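PDB 2JHP: VP4 CORE protein, which caps the RNA of bluetongue virus inside the viral core, working as a multifunctional assembly line that includes methyl transfer. Local coordinates for residues 119-124 and 408-413; 131-136 and 398-403; 176-181 and 324-329. One frame throughout, in Å; residues are numbered along the deposited sequence.

Contact 1: 119-124 and 408-413; sequences DALRNY and DLFYLT. With SAH (S-adenosyl-L-homocysteine), chain B; GUN (guanine), chain E.
Leu409 pushes its CD1 branch against Arg122, 3.8 Å from CG, and its other branch, CD2, lies 4.2 Å from CB of Leu121. These contacts make a small apolar patch where the loop 408-413 meets the helix. One residue on, Phe410 joins it: CZ of Phe410 is 4.1 Å from CD1 of Leu121, the two side chains crossing at about a right angle.

The polar part runs through S-adenosyl-L-homocysteine. Arg122 has CG anti to the backbone N, and its chain bends at chi3 (-60°), which swings NE toward the ligand carboxylate. The grip is side-on: NE donates to O at 2.9 Å (162°) and NH2 to OXT at 3.0 Å, with a weak second bond from NH2 to O. Asp119, one helical turn back, acts from the second shell. Its OD1 takes NH1 of Arg122 in a salt bridge at 3.0 Å, approached from above the carboxylate plane yet lying in the guanidinium plane, and so fixes the rotation of that group. The ligand's amino N bonds to the backbone O of Leu409.

Aromatic contacts line the rest. Guanine lies over one face of Phe410, N1 offset toward the rim and 3.9 Å above the plane, while the ligand carboxylate O sits at the ring's edge. Tyr411 lies close to the adenine, CD1 3.4 Å from C5, and its OH bonds to OD1 of Asp408.

Helix 114-128 packs against the loop that leaves strand 406-408, an inner strand of a Rossmann-like sheet, at its C-terminal end. Strand 433-437 touches Leu121 through Thr435 and Leu409 through Ile433, and helix 470-480 packs on Ala120 and Leu121.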
loop_
_atom_site.group_PDB
_atom_site.type_symbol
_atom_site.label_atom_id
_atom_site.label_comp_id
_atom_site.label_asym_id
_atom_site.label_seq_id
_atom_site.Cartn_x
_atom_site.Cartn_y
_atom_site.Cartn_z
ATOM N N ASP A 119 -0.066 -3.002 4.830
ATOM C CA ASP A 119 0.722 -2.157 5.734
ATOM C C ASP A 119 1.898 -2.895 6.348
ATOM O O ASP A 119 2.940 -2.301 6.614
ATOM C CB ASP A 119 -0.139 -1.612 6.883
ATOM C CG ASP A 119 -1.085 -0.489 6.454
ATOM O OD1 ASP A 119 -1.239 -0.192 5.247
ATOM O OD2 ASP A 119 -1.702 0.087 7.366
ATOM N N ALA A 120 1.702 -4.180 6.604
ATOM C CA ALA A 120 2.748 -5.007 7.143
ATOM C C ALA A 120 3.855 -5.163 6.105
ATOM O O ALA A 120 5.025 -5.011 6.424
ATOM C CB ALA A 120 2.194 -6.331 7.569
ATOM N N LEU A 121 3.484 -5.417 4.857
ATOM C CA LEU A 121 4.452 -5.487 3.772
ATOM C C LEU A 121 5.127 -4.149 3.498
ATOM O O LEU A 121 6.289 -4.114 3.121
ATOM C CB LEU A 121 3.799 -5.993 2.488
ATOM C CG LEU A 121 3.230 -7.411 2.469
ATOM C CD1 LEU A 121 2.888 -7.816 1.022
ATOM C CD2 LEU A 121 4.182 -8.421 3.095
ATOM N N ARG A 122 4.401 -3.050 3.670
ATOM C CA ARG A 122 4.956 -1.750 3.353
ATOM C C ARG A 122 5.927 -1.291 4.429
ATOM O O ARG A 122 6.913 -0.612 4.125
ATOM C CB ARG A 122 3.863 -0.711 3.150
ATOM C CG ARG A 122 4.296 0.437 2.228
ATOM C CD ARG A 122 3.197 1.467 1.968
ATOM N NE ARG A 122 2.034 0.846 1.344
ATOM C CZ ARG A 122 0.956 0.469 2.013
ATOM N NH1 ARG A 122 0.907 0.672 3.320
ATOM N NH2 ARG A 122 -0.055 -0.110 1.377
ATOM N N ASN A 123 5.660 -1.661 5.681
ATOM C CA ASN A 123 6.547 -1.287 6.769
ATOM C C ASN A 123 7.873 -1.976 6.646
ATOM O O ASN A 123 8.878 -1.343 6.800
ATOM C CB ASN A 123 5.892 -1.493 8.134
ATOM C CG ASN A 123 4.704 -0.542 8.363
ATOM O OD1 ASN A 123 4.448 0.385 7.578
ATOM N ND2 ASN A 123 3.970 -0.781 9.443
ATOM N N TYR A 124 7.869 -3.252 6.290
ATOM C CA TYR A 124 9.113 -3.965 5.988
ATOM C C TYR A 124 9.882 -3.217 4.890
ATOM O O TYR A 124 11.115 -3.047 4.979
ATOM C CB TYR A 124 8.834 -5.420 5.575
ATOM C CG TYR A 124 10.000 -6.118 4.887
ATOM C CD1 TYR A 124 11.032 -6.701 5.631
ATOM C CD2 TYR A 124 10.070 -6.198 3.488
ATOM C CE1 TYR A 124 12.099 -7.345 5.005
ATOM C CE2 TYR A 124 11.141 -6.840 2.847
ATOM C CZ TYR A 124 12.154 -7.410 3.613
ATOM O OH TYR A 124 13.222 -8.040 2.988
ATOM N N ASP A 408 8.129 -2.583 -4.751
ATOM C CA ASP A 408 7.188 -2.608 -5.881
ATOM C C ASP A 408 5.819 -3.195 -5.501
ATOM O O ASP A 408 5.393 -4.243 -5.994
ATOM C CB ASP A 408 7.838 -3.327 -7.060
ATOM C CG ASP A 408 9.010 -2.542 -7.633
ATOM O OD1 ASP A 408 8.769 -1.693 -8.523
ATOM O OD2 ASP A 408 10.167 -2.775 -7.194
ATOM N N LEU A 409 5.148 -2.490 -4.601
ATOM C CA LEU A 409 3.999 -3.033 -3.909
ATOM C C LEU A 409 2.671 -2.676 -4.607
ATOM O O LEU A 409 2.405 -1.515 -4.903
ATOM C CB LEU A 409 4.016 -2.570 -2.447
ATOM C CG LEU A 409 5.188 -3.019 -1.568
ATOM C CD1 LEU A 409 5.288 -2.225 -0.299
ATOM C CD2 LEU A 409 5.069 -4.492 -1.261
ATOM N N PHE A 410 1.887 -3.711 -4.897
ATOM C CA PHE A 410 0.501 -3.607 -5.319
ATOM C C PHE A 410 0.282 -2.736 -6.551
ATOM O O PHE A 410 -0.465 -1.765 -6.500
ATOM C CB PHE A 410 -0.413 -3.115 -4.166
ATOM C CG PHE A 410 -0.261 -3.878 -2.892
ATOM C CD1 PHE A 410 0.396 -3.311 -1.815
ATOM C CD2 PHE A 410 -0.784 -5.157 -2.765
ATOM C CE1 PHE A 410 0.540 -4.005 -0.632
ATOM C CE2 PHE A 410 -0.654 -5.864 -1.574
ATOM C CZ PHE A 410 0.014 -5.288 -0.507
ATOM N N TYR A 411 0.931 -3.086 -7.655
ATOM C CA TYR A 411 0.745 -2.338 -8.885
ATOM C C TYR A 411 1.062 -3.161 -10.127
ATOM O O TYR A 411 0.388 -3.032 -11.150
ATOM C CB TYR A 411 1.540 -1.014 -8.853
ATOM C CG TYR A 411 2.992 -1.079 -9.295
ATOM C CD1 TYR A 411 3.331 -0.965 -10.644
ATOM C CD2 TYR A 411 4.024 -1.218 -8.361
ATOM C CE1 TYR A 411 4.667 -1.005 -11.059
ATOM C CE2 TYR A 411 5.372 -1.262 -8.760
ATOM C CZ TYR A 411 5.688 -1.148 -10.106
ATOM O OH TYR A 411 7.000 -1.206 -10.527
ATOM N N LEU A 412 2.086 -4.002 -10.032
ATOM C CA LEU A 412 2.540 -4.809 -11.174
ATOM C C LEU A 412 1.418 -5.361 -12.066
ATOM O O LEU A 412 1.412 -5.128 -13.269
ATOM C CB LEU A 412 3.434 -5.945 -10.689
ATOM C CG LEU A 412 4.967 -5.790 -10.708
ATOM C CD1 LEU A 412 5.460 -4.452 -11.210
ATOM C CD2 LEU A 412 5.568 -6.107 -9.360
ATOM N N THR A 413 0.462 -6.060 -11.456
ATOM C CA THR A 413 -0.550 -6.809 -12.158
ATOM C C THR A 413 -1.840 -6.032 -12.285
ATOM O O THR A 413 -2.911 -6.618 -12.514
ATOM C CB THR A 413 -0.844 -8.104 -11.430
ATOM O OG1 THR A 413 -0.911 -7.853 -10.024
ATOM C CG2 THR A 413 0.247 -9.142 -11.716
HETATM N N SAH B . 1.928 0.857 -4.172
HETATM C CA SAH B . 0.850 1.383 -3.278
HETATM C CB SAH B . -0.486 1.669 -3.972
HETATM C CG SAH B . -0.864 0.921 -5.237
HETATM S SD SAH B . -2.304 1.694 -6.023
HETATM C C SAH B . 0.642 0.527 -2.038
HETATM O O SAH B . 1.609 0.074 -1.422
HETATM O OXT SAH B . -0.488 0.299 -1.604
HETATM C "C5'" SAH B . -1.612 1.325 -7.660
HETATM C "C4'" SAH B . -1.000 2.541 -8.334
HETATM O "O4'" SAH B . 0.088 2.165 -9.155
HETATM C "C3'" SAH B . -1.997 3.281 -9.222
HETATM O "O3'" SAH B . -1.798 4.666 -8.991
HETATM C "C2'" SAH B . -1.563 2.942 -10.641
HETATM O "O2'" SAH B . -1.782 3.990 -11.547
HETATM C "C1'" SAH B . -0.063 2.711 -10.461
HETATM N N9 SAH B . 0.523 1.851 -11.513
HETATM C C8 SAH B . -0.053 0.760 -12.122
HETATM N N7 SAH B . 0.820 0.261 -13.034
HETATM C C5 SAH B . 1.946 1.013 -13.018
HETATM C C6 SAH B . 3.146 0.949 -13.730
HETATM N N6 SAH B . 3.339 -0.006 -14.637
HETATM N N1 SAH B . 4.146 1.872 -13.485
HETATM C C2 SAH B . 3.956 2.861 -12.535
HETATM N N3 SAH B . 2.769 2.928 -11.827
HETATM C C4 SAH B . 1.774 2.021 -12.063
HETATM N N9 GUN E . -3.279 -1.163 1.156
HETATM C C8 GUN E . -3.455 -0.238 0.212
HETATM N N7 GUN E . -3.852 -0.832 -0.916
HETATM C C5 GUN E . -3.936 -2.143 -0.694
HETATM C C6 GUN E . -4.293 -3.234 -1.490
HETATM O O6 GUN E . -4.621 -3.075 -2.665
HETATM N N1 GUN E . -4.276 -4.521 -0.936
HETATM C C2 GUN E . -3.893 -4.667 0.407
HETATM N N2 GUN E . -3.867 -5.862 0.963
HETATM N N3 GUN E . -3.555 -3.593 1.142
HETATM C C4 GUN E . -3.568 -2.352 0.630
#

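Contact 2: 131-136 and 398-403. With SAH (S-adenosyl-L-homocysteine), chain B.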
loop_
_atom_site.group_PDB
_atom_site.type_symbol
_atom_site.label_atom_id
_atom_site.label_comp_id
_atom_site.label_asym_id
_atom_site.label_seq_id
_atom_site.Cartn_x
_atom_site.Cartn_y
_atom_site.Cartn_z
ATOM N N GLU A 131 13.607 3.436 -2.846
ATOM C CA GLU A 131 12.658 3.704 -3.932
ATOM C C GLU A 131 11.318 2.959 -3.780
ATOM O O GLU A 131 11.300 1.760 -3.452
ATOM C CB GLU A 131 13.272 3.338 -5.284
ATOM C CG GLU A 131 14.527 4.098 -5.665
ATOM C CD GLU A 131 14.814 4.041 -7.156
ATOM O OE1 GLU A 131 14.161 3.252 -7.865
ATOM O OE2 GLU A 131 15.690 4.791 -7.628
ATOM N N PHE A 132 10.212 3.673 -4.023
ATOM C CA PHE A 132 8.864 3.087 -4.021
ATOM C C PHE A 132 8.138 3.370 -5.322
ATOM O O PHE A 132 7.971 4.525 -5.709
ATOM C CB PHE A 132 8.049 3.582 -2.845
ATOM C CG PHE A 132 8.517 3.048 -1.553
ATOM C CD1 PHE A 132 9.696 3.525 -0.974
ATOM C CD2 PHE A 132 7.802 2.043 -0.904
ATOM C CE1 PHE A 132 10.147 3.015 0.236
ATOM C CE2 PHE A 132 8.246 1.521 0.307
ATOM C CZ PHE A 132 9.421 2.007 0.878
ATOM N N HIS A 133 7.720 2.305 -6.004
ATOM C CA HIS A 133 7.013 2.450 -7.272
ATOM C C HIS A 133 5.524 2.107 -7.174
ATOM O O HIS A 133 5.091 1.437 -6.236
ATOM C CB HIS A 133 7.734 1.670 -8.367
ATOM C CG HIS A 133 9.129 2.159 -8.616
ATOM N ND1 HIS A 133 9.429 3.097 -9.582
ATOM C CD2 HIS A 133 10.299 1.872 -7.997
ATOM C CE1 HIS A 133 10.724 3.354 -9.558
ATOM N NE2 HIS A 133 11.276 2.624 -8.606
ATOM N N GLY A 134 4.756 2.616 -8.139
ATOM C CA GLY A 134 3.290 2.533 -8.156
ATOM C C GLY A 134 2.656 3.189 -6.938
ATOM O O GLY A 134 1.654 2.699 -6.410
ATOM N N SER A 135 3.237 4.296 -6.485
ATOM C CA SER A 135 2.879 4.827 -5.169
ATOM C C SER A 135 1.673 5.707 -5.268
ATOM O O SER A 135 1.354 6.193 -6.334
ATOM C CB SER A 135 4.034 5.618 -4.544
ATOM O OG SER A 135 5.205 4.834 -4.411
ATOM N N GLU A 136 1.006 5.897 -4.137
ATOM C CA GLU A 136 -0.089 6.852 -4.005
ATOM C C GLU A 136 -0.050 7.378 -2.588
ATOM O O GLU A 136 0.910 7.099 -1.863
ATOM C CB GLU A 136 -1.417 6.185 -4.297
ATOM C CG GLU A 136 -1.755 6.086 -5.743
ATOM C CD GLU A 136 -3.140 5.565 -5.921
ATOM O OE1 GLU A 136 -3.867 5.450 -4.917
ATOM O OE2 GLU A 136 -3.530 5.269 -7.051
ATOM N N LEU A 398 8.130 -0.248 -14.418
ATOM C CA LEU A 398 8.672 -1.286 -15.297
ATOM C C LEU A 398 9.808 -0.755 -16.150
ATOM O O LEU A 398 10.683 -1.512 -16.553
ATOM C CB LEU A 398 7.588 -1.861 -16.206
ATOM C CG LEU A 398 6.303 -2.390 -15.570
ATOM C CD1 LEU A 398 5.192 -2.442 -16.607
ATOM C CD2 LEU A 398 6.522 -3.745 -14.927
ATOM N N LEU A 399 9.802 0.548 -16.416
ATOM C CA LEU A 399 10.786 1.145 -17.322
ATOM C C LEU A 399 11.895 1.887 -16.590
ATOM O O LEU A 399 12.859 2.332 -17.203
ATOM C CB LEU A 399 10.092 2.084 -18.314
ATOM C CG LEU A 399 8.976 1.500 -19.188
ATOM C CD1 LEU A 399 8.084 2.617 -19.728
ATOM C CD2 LEU A 399 9.568 0.654 -20.313
ATOM N N HIS A 400 11.757 2.016 -15.277
ATOM C CA HIS A 400 12.726 2.749 -14.484
ATOM C C HIS A 400 13.883 1.841 -14.066
ATOM O O HIS A 400 13.671 0.794 -13.442
ATOM C CB HIS A 400 12.032 3.357 -13.265
ATOM C CG HIS A 400 12.938 4.155 -12.384
ATOM N ND1 HIS A 400 13.525 3.632 -11.252
ATOM C CD2 HIS A 400 13.356 5.441 -12.466
ATOM C CE1 HIS A 400 14.271 4.559 -10.678
ATOM N NE2 HIS A 400 14.184 5.667 -11.394
ATOM N N GLU A 401 15.101 2.234 -14.433
ATOM C CA GLU A 401 16.300 1.555 -13.947
ATOM C C GLU A 401 16.837 2.312 -12.731
ATOM O O GLU A 401 17.090 3.509 -12.806
ATOM C CB GLU A 401 17.365 1.435 -15.045
ATOM C CG GLU A 401 18.439 0.379 -14.745
ATOM C CD GLU A 401 19.188 -0.102 -15.985
ATOM O OE1 GLU A 401 18.544 -0.312 -17.037
ATOM O OE2 GLU A 401 20.424 -0.285 -15.899
ATOM N N SER A 402 17.000 1.608 -11.614
ATOM C CA SER A 402 17.346 2.252 -10.349
ATOM C C SER A 402 18.744 1.941 -9.844
ATOM O O SER A 402 19.324 0.912 -10.173
ATOM C CB SER A 402 16.319 1.910 -9.271
ATOM O OG SER A 402 15.816 0.602 -9.413
ATOM N N ASP A 403 19.274 2.856 -9.041
ATOM C CA ASP A 403 20.583 2.697 -8.417
ATOM C C ASP A 403 20.440 2.296 -6.954
ATOM O O ASP A 403 21.377 1.765 -6.349
ATOM C CB ASP A 403 21.367 4.010 -8.497
ATOM C CG ASP A 403 21.940 4.272 -9.882
ATOM O OD1 ASP A 403 22.288 3.290 -10.586
ATOM O OD2 ASP A 403 22.064 5.465 -10.253
HETATM N N SAH B . 1.928 0.857 -4.172
HETATM C CA SAH B . 0.850 1.383 -3.278
HETATM C CB SAH B . -0.486 1.669 -3.972
HETATM C CG SAH B . -0.864 0.921 -5.237
HETATM S SD SAH B . -2.304 1.694 -6.023
HETATM C C SAH B . 0.642 0.527 -2.038
HETATM O O SAH B . 1.609 0.074 -1.422
HETATM O OXT SAH B . -0.488 0.299 -1.604
HETATM C "C5'" SAH B . -1.612 1.325 -7.660
HETATM C "C4'" SAH B . -1.000 2.541 -8.334
HETATM O "O4'" SAH B . 0.088 2.165 -9.155
HETATM C "C3'" SAH B . -1.997 3.281 -9.222
HETATM O "O3'" SAH B . -1.798 4.666 -8.991
HETATM C "C2'" SAH B . -1.563 2.942 -10.641
HETATM O "O2'" SAH B . -1.782 3.990 -11.547
HETATM C "C1'" SAH B . -0.063 2.711 -10.461
HETATM N N9 SAH B . 0.523 1.851 -11.513
HETATM C C8 SAH B . -0.053 0.760 -12.122
HETATM N N7 SAH B . 0.820 0.261 -13.034
HETATM C C5 SAH B . 1.946 1.013 -13.018
HETATM C C6 SAH B . 3.146 0.949 -13.730
HETATM N N6 SAH B . 3.339 -0.006 -14.637
HETATM N N1 SAH B . 4.146 1.872 -13.485
HETATM C C2 SAH B . 3.956 2.861 -12.535
HETATM N N3 SAH B . 2.769 2.928 -11.827
HETATM C C4 SAH B . 1.774 2.021 -12.063
#
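Glu131 and His400 meet tip to tip, the carboxylate and the imidazole planes turned 49° from each other. OE1 of Glu131 comes to 3.1 Å from CE1 of His400, a polarised C-H that a negative oxygen may well tolerate at short range. The same OE1 is modelled very close to CB of Ser402, and that detail is doubtful.

A hydrogen bond within the segment steadies the carboxylate. His133, two residues along, donates NE2 to OE1 of Glu131 at 3.0 Å (162°). The oxygen lies nearly in the ring plane, whereas the histidine reaches OE1 on its anti side and somewhat out of the carboxylate plane.

The two histidines form the third element. CE1 of His133 lies 3.3 Å from ND1 of His400, which sits near the plane of the His133 ring at its edge. The ring centroids are 4.9 Å apart and the planes at 46°, an oblique meeting. His400 gets there with CG anti to its backbone N.

Ligand contacts flank this cluster. Gly134, with its positive phi, presents its O to the amino N of S-adenosyl-L-homocysteine at 2.9 Å; Glu136 takes the ribose O3' on OE2 at 2.7 Å; and CD1 of Leu398 packs 3.6 Å from N6 of the adenine.

Strand 131-132 and the turn after it occupy the first-strand, cofactor-binding place of a Rossmann-like fold. It is flanked in the sheet by strands 149-152 and 406-408; Tyr151 of the former stacks on His133 and also meets His400, while Leu398 reaches across to helix 421-430.

Contact 3: 176-181 and 324-329. With SAH (S-adenosyl-L-homocysteine), chain C.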
loop_
_atom_site.group_PDB
_atom_site.type_symbol
_atom_site.label_atom_id
_atom_site.label_comp_id
_atom_site.label_asym_id
_atom_site.label_seq_id
_atom_site.Cartn_x
_atom_site.Cartn_y
_atom_site.Cartn_z
ATOM N N ASP A 176 -12.195 18.352 4.791
ATOM C CA ASP A 176 -11.917 19.456 5.701
ATOM C C ASP A 176 -12.225 20.817 5.077
ATOM O O ASP A 176 -12.318 20.942 3.854
ATOM C CB ASP A 176 -10.451 19.406 6.147
ATOM C CG ASP A 176 -10.144 18.185 7.015
ATOM O OD1 ASP A 176 -9.508 17.224 6.516
ATOM O OD2 ASP A 176 -10.555 18.185 8.195
ATOM N N GLU A 177 -12.389 21.830 5.927
ATOM C CA GLU A 177 -12.593 23.202 5.474
ATOM C C GLU A 177 -11.461 23.664 4.552
ATOM O O GLU A 177 -10.276 23.426 4.820
ATOM C CB GLU A 177 -12.764 24.165 6.660
ATOM C CG GLU A 177 -11.662 24.090 7.715
ATOM C CD GLU A 177 -11.776 25.161 8.789
ATOM O OE1 GLU A 177 -11.626 26.360 8.467
ATOM O OE2 GLU A 177 -12.004 24.801 9.964
ATOM N N LYS A 178 -11.861 24.321 3.467
ATOM C CA LYS A 178 -10.988 24.772 2.381
ATOM C C LYS A 178 -9.547 25.115 2.767
ATOM O O LYS A 178 -8.599 24.622 2.136
ATOM C CB LYS A 178 -11.669 25.941 1.665
ATOM C CG LYS A 178 -10.826 26.796 0.760
ATOM C CD LYS A 178 -11.596 28.098 0.468
ATOM C CE LYS A 178 -10.665 29.313 0.431
ATOM N NZ LYS A 178 -11.366 30.626 0.529
ATOM N N LEU A 179 -9.388 25.931 3.806
ATOM C CA LEU A 179 -8.071 26.459 4.178
ATOM C C LEU A 179 -7.136 25.505 4.944
ATOM O O LEU A 179 -5.912 25.660 4.861
ATOM C CB LEU A 179 -8.204 27.828 4.870
ATOM C CG LEU A 179 -8.373 28.987 3.869
ATOM C CD1 LEU A 179 -8.928 30.279 4.515
ATOM C CD2 LEU A 179 -7.063 29.259 3.100
ATOM N N VAL A 180 -7.689 24.535 5.676
ATOM C CA VAL A 180 -6.850 23.461 6.233
ATOM C C VAL A 180 -6.594 22.357 5.205
ATOM O O VAL A 180 -5.552 21.699 5.227
ATOM C CB VAL A 180 -7.324 22.893 7.642
ATOM C CG1 VAL A 180 -8.630 23.496 8.105
ATOM C CG2 VAL A 180 -7.370 21.365 7.663
ATOM N N SER A 181 -7.551 22.174 4.304
ATOM C CA SER A 181 -7.391 21.268 3.190
ATOM C C SER A 181 -6.270 21.768 2.296
ATOM O O SER A 181 -5.540 20.975 1.697
ATOM C CB SER A 181 -8.690 21.173 2.397
ATOM O OG SER A 181 -9.463 20.092 2.848
ATOM N N PHE A 324 -5.462 25.142 -10.054
ATOM C CA PHE A 324 -6.445 24.101 -9.790
ATOM C C PHE A 324 -7.541 24.451 -8.807
ATOM O O PHE A 324 -7.419 25.409 -8.046
ATOM C CB PHE A 324 -5.793 22.764 -9.425
ATOM C CG PHE A 324 -4.519 22.880 -8.653
ATOM C CD1 PHE A 324 -4.463 23.605 -7.472
ATOM C CD2 PHE A 324 -3.379 22.215 -9.097
ATOM C CE1 PHE A 324 -3.277 23.686 -6.744
ATOM C CE2 PHE A 324 -2.183 22.281 -8.383
ATOM C CZ PHE A 324 -2.133 23.015 -7.202
ATOM N N PRO A 325 -8.635 23.668 -8.842
ATOM C CA PRO A 325 -9.760 23.881 -7.938
ATOM C C PRO A 325 -9.380 23.574 -6.495
ATOM O O PRO A 325 -8.392 22.881 -6.243
ATOM C CB PRO A 325 -10.817 22.892 -8.441
ATOM C CG PRO A 325 -10.351 22.456 -9.799
ATOM C CD PRO A 325 -8.865 22.526 -9.748
ATOM N N GLN A 326 -10.162 24.108 -5.565
ATOM C CA GLN A 326 -9.885 23.984 -4.138
ATOM C C GLN A 326 -10.851 23.024 -3.462
ATOM O O GLN A 326 -12.062 23.237 -3.499
ATOM C CB GLN A 326 -9.971 25.347 -3.450
ATOM C CG GLN A 326 -9.141 26.429 -4.116
ATOM C CD GLN A 326 -8.989 27.634 -3.234
ATOM O OE1 GLN A 326 -8.412 27.552 -2.149
ATOM N NE2 GLN A 326 -9.507 28.764 -3.684
ATOM N N PRO A 327 -10.313 21.956 -2.851
ATOM C CA PRO A 327 -11.132 21.034 -2.070
ATOM C C PRO A 327 -11.786 21.767 -0.905
ATOM O O PRO A 327 -11.134 22.584 -0.253
ATOM C CB PRO A 327 -10.117 20.007 -1.544
ATOM C CG PRO A 327 -8.917 20.171 -2.368
ATOM C CD PRO A 327 -8.892 21.570 -2.863
ATOM N N GLY A 328 -13.067 21.483 -0.663
ATOM C CA GLY A 328 -13.808 22.056 0.464
ATOM C C GLY A 328 -14.303 23.479 0.256
ATOM O O GLY A 328 -14.870 24.083 1.173
ATOM N N ALA A 329 -14.094 24.013 -0.943
ATOM C CA ALA A 329 -14.534 25.361 -1.275
ATOM C C ALA A 329 -15.992 25.355 -1.726
ATOM O O ALA A 329 -16.479 24.355 -2.255
ATOM C CB ALA A 329 -13.637 25.965 -2.351
HETATM N N SAH C . -5.065 32.535 5.783
HETATM C CA SAH C . -6.218 33.092 6.560
HETATM C CB SAH C . -7.253 33.772 5.660
HETATM C CG SAH C . -6.708 34.974 4.894
HETATM S SD SAH C . -7.421 36.516 5.502
HETATM C C SAH C . -6.866 32.003 7.408
HETATM O O SAH C . -6.778 30.815 7.094
HETATM O OXT SAH C . -7.481 32.292 8.435
HETATM C "C5'" SAH C . -6.296 37.563 4.559
HETATM C "C4'" SAH C . -5.318 38.230 5.509
HETATM O "O4'" SAH C . -4.264 38.827 4.799
HETATM C "C3'" SAH C . -5.943 39.341 6.334
HETATM O "O3'" SAH C . -6.094 38.860 7.645
HETATM C "C2'" SAH C . -4.953 40.494 6.271
HETATM O "O2'" SAH C . -4.576 40.917 7.559
HETATM C "C1'" SAH C . -3.751 39.868 5.598
HETATM N N9 SAH C . -2.935 40.749 4.749
HETATM C C8 SAH C . -3.341 41.751 3.906
HETATM N N7 SAH C . -2.244 42.264 3.303
HETATM C C5 SAH C . -1.153 41.597 3.737
HETATM C C6 SAH C . 0.204 41.706 3.449
HETATM N N6 SAH C . 0.635 42.618 2.583
HETATM N N1 SAH C . 1.105 40.862 4.074
HETATM C C2 SAH C . 0.663 39.917 4.973
HETATM N N3 SAH C . -0.687 39.813 5.249
HETATM C C4 SAH C . -1.576 40.639 4.644
#
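Lys178 and Gly328 bring the two backbones together, their CA atoms 4.4 Å apart, and this is the tight end of the contact. CA of Lys178 directs its hydrogen at the carbonyl O of Pro327, a C-H...O contact of 3.4 Å with an angle of 160° at the hydrogen. CB of Lys178 rests 3.7 Å from O of Gly328, and O of Asp176 lies close to the glycine CA. Such an approach needs a bare backbone: the place where a CB of Gly328 would project is filled by Asp176 O and Lys178 N. Farther round the helix, Ser181 adds its CB, 3.9 Å from the O of Pro327, while OG of Ser181 turns back to O of Asp176 at 3.1 Å, coming from above the carbonyl plane.

The turn is type II, from Gln326 to Ala329, with proline and glycine in its two central positions and a phi of 79° at Gly328. It belongs to the link between strands 322-324 and 335-341 in a seven-stranded sheet ordered 3-2-1-4-5-7-6, the Rossmann-like methyltransferase arrangement. Helix 178-186, whose beginning the turn meets, leads into the first strand, 192-196.

Toward the other end the packing slackens. Lys178 has CG anti to its backbone N (chi1 164°). Its chain passes Gln326 obliquely, CE of Lys178 3.9 Å from OE1 of Gln326. CD of Lys178 is 4.1 Å from CB of Ala329. NZ then leads away from the turn to a partly exposed position, where its partners include Glu335, in a long, weak ion pair. Gln326 spends its amide on Arg337 and the backbone O of Glu335. On another side of the helix, Leu179 brings CD1 to 3.4 Å from the carboxylate O of a second S-adenosyl-L-homocysteine.

How the contacts relate
Contacts 1 and 2 both line the pocket of the same S-adenosyl-L-homocysteine and share its amino N. Their centres are 12 Å apart, and they touch directly: CD2 of Tyr411 lies 3.6 Å from O of His133, and CD1 of Leu412 lies 3.9 Å from CD2 of Leu398. Helix 114-128 runs straight on to strand 131-132, so consecutive elements supply the first segment of each. Contact 3 stands apart, about 30 Å from either by centres, with nearest atoms about 19 Å from contact 1 and 15 Å from contact 2. It borders the second S-adenosyl-L-homocysteine, in another Rossmann-like sheet whose chain is inserted between strands 149-152 and 393-394 of the first.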